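Local coordinates for protein putative Acetyltransferase from the GNAT family (Novosphingobium aromaticivorans DSM 12444, PDB 3EC4) that probably transfers an acyl group, most likely acetyl from acetyl-coenzyme A, to an acceptor that is not known, as expected of a GNAT-family acetyltransferase, at residues 111-116 against 141-146; 157-161 against 182-186. The contacts are given in a common frame with arbitrary orientation. Residue numbers count along the deposited sequence, not the author numbering.

Contact 1: residues 111-116 against 141-146; sequences EMTALA and GRLAAM
Helix 109-118 lies across strand 142-149, and segments 111-116 and 141-146 sample the crossing: their axes approach to 9.2 Å at a signed angle of -51°. CA-CA separations of 6.6 Å for Glu111-Leu143 and 7.7 Å for Leu115-Ala145 set the register. The helix is regular, with Leu115 N to Glu111 O at 3.1 Å and Ala116 N to Met112 O at 2.9 Å. The strand is not: Ala144 has phi/psi -77/-35, Ala145 -167/156, and both hydrogen-bond through their backbones to Val137, a classic beta bulge. It turns both alanine CB atoms away, so Leu143 and Met146 face the helix.

Glu111 begins the contact. Its OE2 accepts from a water (2.7 Å) that in turn accepts from Leu143 N (3.1 Å), and it also forms a salt bridge with Arg138. Met112, a selenomethionine, lays CG 3.7 Å from Leu143 CD2 and 3.8 Å from Met146 SE. Leu115 (chi1 t, chi2 p) points at the strand; its CD2 is 3.8 Å from Met146 CG, 3.9 Å from Ala145 CA and 4.2 Å from Leu143 CD2. Ala116 CB meets Met146 CE at 3.7 Å. Met146, also selenomethionine (p, t, t), reaches across to the helix, where CE ends 3.6 Å from Met112 O.

This is the packing of the first helix of a GNAT domain on its sheet. The buried 367 Å² is chiefly apolar, with polar linkage by water at the Glu111 edge, implying attachment by shape and hydrophobic burial rather than direct hydrogen bonding.

Contact 2: residues 157-161 against 182-186; sequences LAEVS and VIAGM
Met186, Val160 and Ala158, with 71, 60 and 34 Å² covered, carry most of the 208 Å² buried here. Strand 157-161 is extended and helix 182-186 runs almost antiparallel to it, at 170° between N-to-C directions and 9.6 Å between axes. CA-CA distances of 7.1 Å for both Ala158-Met186 and Val160-Val182 fix the register, one helical turn spanning two strand residues.

Met186, a selenomethionine with chi1 m and chi2 and chi3 t, extends its side chain to the strand. Its CE lies 3.6 Å from Ala158 CB, 3.4 Å from Glu159 O and 3.8 Å from Val160 N, so the methyl rests on both side chain and backbone. Val160 (chi1 t) sets CG2 3.9 Å from Met186 CE, 3.7 Å from Ile183 CG2 and 4.1 Å from Val182 CG1. The small CB of Ala158 lets the methionine come close. Glu159 turns its CB away from the helix and pairs with Arg150.

Ala158 and Val160 also bond through their backbones to strand 192-198, and Met186 touches Pro193 there. The arrangement is the first half of a beta-alpha-beta crossover, here the one at the heart of the GNAT fold.

How the contacts relate
Contacts 1 and 2 follow one another along the chain and share a sheet, in which strands 142-149 and 157-165 are antiparallel neighbours. Their centres are 19 Å apart and their nearest atoms about 6 Å, so they do not touch. They pack opposite faces: Leu143 and Met146 meet helix 109-118, whereas Ala144 and Ala145, turned away by the bulge, touch Leu174 and Leu178 of helix 174-188, whose later turn forms contact 2. The sequence Arg-Gly-Arg-Gly-Leu-Ala leading into that helix fits the GNAT acetyl-CoA pyrophosphate-binding motif, so the start of helix 174-188 probably faces the cofactor, while contact 2 involves its later residues 182-186, packed on strand 157-165.

Contact 1: residues 111-116 against 141-146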
loop_
_atom_site.group_PDB
_atom_site.type_symbol
_atom_site.label_atom_id
_atom_site.label_comp_id
_atom_site.label_asym_id
_atom_site.label_seq_id
_atom_site.Cartn_x
_atom_site.Cartn_y
_atom_site.Cartn_z
ATOM N N GLU A 111 -17.968 3.636 6.161
ATOM C CA GLU A 111 -18.180 3.345 4.745
ATOM C C GLU A 111 -16.925 2.928 4.010
ATOM O O GLU A 111 -17.008 2.084 3.109
ATOM C CB GLU A 111 -18.808 4.544 4.041
ATOM C CG GLU A 111 -20.242 4.714 4.410
ATOM C CD GLU A 111 -20.822 6.016 3.915
ATOM O OE1 GLU A 111 -20.515 7.094 4.532
ATOM O OE2 GLU A 111 -21.581 5.954 2.912
HETATM N N MSE A 112 -15.775 3.518 4.369
HETATM C CA MSE A 112 -14.466 3.132 3.815
HETATM C C MSE A 112 -14.125 1.716 4.211
HETATM O O MSE A 112 -13.666 0.899 3.415
HETATM C CB MSE A 112 -13.387 4.068 4.360
HETATM C CG MSE A 112 -13.487 5.533 3.757
HETATM SE SE MSE A 112 -12.331 6.758 4.768
HETATM C CE MSE A 112 -10.667 6.263 4.003
ATOM N N THR A 113 -14.375 1.425 5.474
ATOM C CA THR A 113 -14.169 0.069 5.981
ATOM C C THR A 113 -15.019 -0.990 5.282
ATOM O O THR A 113 -14.509 -2.055 4.921
ATOM C CB THR A 113 -14.363 0.069 7.489
ATOM O OG1 THR A 113 -13.274 0.796 8.065
ATOM C CG2 THR A 113 -14.368 -1.384 8.011
ATOM N N ALA A 114 -16.305 -0.742 5.097
ATOM C CA ALA A 114 -17.168 -1.686 4.383
ATOM C C ALA A 114 -16.627 -1.929 2.977
ATOM O O ALA A 114 -16.533 -3.073 2.528
ATOM C CB ALA A 114 -18.551 -1.188 4.278
ATOM N N LEU A 115 -16.324 -0.839 2.272
ATOM C CA LEU A 115 -15.792 -0.940 0.882
ATOM C C LEU A 115 -14.496 -1.740 0.828
ATOM O O LEU A 115 -14.380 -2.696 0.029
ATOM C CB LEU A 115 -15.615 0.466 0.288
ATOM C CG LEU A 115 -14.923 0.619 -1.076
ATOM C CD1 LEU A 115 -15.646 -0.118 -2.221
ATOM C CD2 LEU A 115 -14.837 2.171 -1.371
ATOM N N ALA A 116 -13.547 -1.399 1.707
ATOM C CA ALA A 116 -12.288 -2.049 1.742
ATOM C C ALA A 116 -12.397 -3.555 2.036
ATOM O O ALA A 116 -11.755 -4.381 1.368
ATOM C CB ALA A 116 -11.376 -1.393 2.756
ATOM N N GLY A 141 -25.510 9.086 -3.010
ATOM C CA GLY A 141 -25.135 9.211 -1.597
ATOM C C GLY A 141 -24.243 8.145 -1.011
ATOM O O GLY A 141 -23.836 8.247 0.134
ATOM N N ARG A 142 -23.921 7.114 -1.781
ATOM C CA ARG A 142 -23.024 6.056 -1.328
ATOM C C ARG A 142 -21.575 6.358 -1.711
ATOM O O ARG A 142 -21.326 7.024 -2.716
ATOM C CB ARG A 142 -23.449 4.735 -1.918
ATOM C CG ARG A 142 -24.881 4.435 -1.652
ATOM C CD ARG A 142 -25.290 3.007 -1.956
ATOM N NE ARG A 142 -26.659 2.834 -1.458
ATOM C CZ ARG A 142 -27.789 3.071 -2.135
ATOM N NH1 ARG A 142 -27.792 3.440 -3.409
ATOM N NH2 ARG A 142 -28.948 2.901 -1.513
ATOM N N LEU A 143 -20.634 5.852 -0.915
ATOM C CA LEU A 143 -19.201 5.922 -1.245
ATOM C C LEU A 143 -18.922 4.876 -2.301
ATOM O O LEU A 143 -18.846 3.713 -1.990
ATOM C CB LEU A 143 -18.340 5.671 -0.008
ATOM C CG LEU A 143 -16.809 5.717 -0.181
ATOM C CD1 LEU A 143 -16.399 7.097 -0.713
ATOM C CD2 LEU A 143 -16.087 5.322 1.083
ATOM N N ALA A 144 -18.773 5.304 -3.549
ATOM C CA ALA A 144 -18.645 4.377 -4.680
ATOM C C ALA A 144 -17.267 3.741 -4.791
ATOM O O ALA A 144 -17.121 2.615 -5.205
ATOM C CB ALA A 144 -18.991 5.089 -5.941
ATOM N N ALA A 145 -16.241 4.510 -4.441
ATOM C CA ALA A 145 -14.857 4.166 -4.738
ATOM C C ALA A 145 -13.986 5.086 -3.926
ATOM O O ALA A 145 -14.403 6.186 -3.565
ATOM C CB ALA A 145 -14.531 4.357 -6.226
HETATM N N MSE A 146 -12.773 4.632 -3.675
HETATM C CA MSE A 146 -11.785 5.428 -2.958
HETATM C C MSE A 146 -10.363 5.102 -3.386
HETATM O O MSE A 146 -10.097 4.074 -4.056
HETATM C CB MSE A 146 -11.938 5.245 -1.452
HETATM C CG MSE A 146 -11.490 3.919 -1.005
HETATM SE SE MSE A 146 -11.694 3.688 0.918
HETATM C CE MSE A 146 -11.161 1.887 1.060
HETATM O O HOH W 1 -21.298 3.802 1.327
#

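Contact 2: residues 157-161 against 182-186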
loop_
_atom_site.group_PDB
_atom_site.type_symbol
_atom_site.label_atom_id
_atom_site.label_comp_id
_atom_site.label_asym_id
_atom_site.label_seq_id
_atom_site.Cartn_x
_atom_site.Cartn_y
_atom_site.Cartn_z
ATOM N N LEU A 157 9.187 10.271 -1.790
ATOM C CA LEU A 157 8.462 9.129 -2.371
ATOM C C LEU A 157 7.184 8.872 -1.580
ATOM O O LEU A 157 7.181 8.953 -0.361
ATOM C CB LEU A 157 9.331 7.850 -2.349
ATOM C CG LEU A 157 10.607 7.944 -3.197
ATOM C CD1 LEU A 157 11.619 6.857 -2.820
ATOM C CD2 LEU A 157 10.165 7.865 -4.660
ATOM N N ALA A 158 6.103 8.523 -2.284
ATOM C CA ALA A 158 4.813 8.310 -1.643
ATOM C C ALA A 158 4.035 7.251 -2.408
ATOM O O ALA A 158 3.948 7.326 -3.622
ATOM C CB ALA A 158 4.018 9.607 -1.575
ATOM N N GLU A 159 3.458 6.305 -1.675
ATOM C CA GLU A 159 2.744 5.199 -2.272
ATOM C C GLU A 159 1.260 5.485 -2.508
ATOM O O GLU A 159 0.547 5.895 -1.609
ATOM C CB GLU A 159 2.866 3.971 -1.363
ATOM C CG GLU A 159 2.409 2.679 -2.041
ATOM C CD GLU A 159 2.464 1.489 -1.114
ATOM O OE1 GLU A 159 2.417 1.720 0.106
ATOM O OE2 GLU A 159 2.506 0.332 -1.620
ATOM N N VAL A 160 0.804 5.222 -3.725
ATOM C CA VAL A 160 -0.630 5.108 -4.031
ATOM C C VAL A 160 -1.186 3.739 -3.627
ATOM O O VAL A 160 -0.630 2.716 -4.004
ATOM C CB VAL A 160 -0.889 5.325 -5.528
ATOM C CG1 VAL A 160 -2.386 5.288 -5.793
ATOM C CG2 VAL A 160 -0.267 6.709 -5.949
ATOM N N SER A 161 -2.242 3.736 -2.803
ATOM C CA SER A 161 -2.799 2.490 -2.206
ATOM C C SER A 161 -4.308 2.638 -1.923
ATOM O O SER A 161 -4.875 3.744 -1.986
ATOM C CB SER A 161 -2.061 2.070 -0.921
ATOM O OG SER A 161 -2.278 0.683 -0.601
ATOM N N VAL A 182 -5.100 11.598 -6.132
ATOM C CA VAL A 182 -4.031 11.286 -5.179
ATOM C C VAL A 182 -2.626 11.792 -5.660
ATOM O O VAL A 182 -1.868 12.406 -4.885
ATOM C CB VAL A 182 -3.997 9.743 -4.876
ATOM C CG1 VAL A 182 -2.668 9.412 -4.062
ATOM C CG2 VAL A 182 -5.227 9.286 -4.087
ATOM N N ILE A 183 -2.276 11.522 -6.929
ATOM C CA ILE A 183 -0.952 11.878 -7.457
ATOM C C ILE A 183 -0.758 13.399 -7.662
ATOM O O ILE A 183 0.338 13.878 -7.540
ATOM C CB ILE A 183 -0.547 11.057 -8.706
ATOM C CG1 ILE A 183 -1.400 11.382 -9.923
ATOM C CG2 ILE A 183 -0.533 9.554 -8.365
ATOM C CD1 ILE A 183 -0.982 10.574 -11.212
ATOM N N ALA A 184 -1.873 14.121 -7.865
ATOM C CA ALA A 184 -1.871 15.570 -7.915
ATOM C C ALA A 184 -1.399 16.136 -6.575
ATOM O O ALA A 184 -0.617 17.103 -6.529
ATOM C CB ALA A 184 -3.247 16.053 -8.258
ATOM N N GLY A 185 -1.871 15.548 -5.480
ATOM C CA GLY A 185 -1.505 16.033 -4.140
ATOM C C GLY A 185 -0.041 15.759 -3.872
ATOM O O GLY A 185 0.685 16.621 -3.358
HETATM N N MSE A 186 0.400 14.547 -4.235
HETATM C CA MSE A 186 1.827 14.191 -4.156
HETATM C C MSE A 186 2.692 15.184 -4.965
HETATM O O MSE A 186 3.635 15.807 -4.443
HETATM C CB MSE A 186 2.043 12.764 -4.629
HETATM C CG MSE A 186 1.391 11.768 -3.671
HETATM SE SE MSE A 186 1.514 10.007 -4.440
HETATM C CE MSE A 186 0.722 9.002 -3.007
#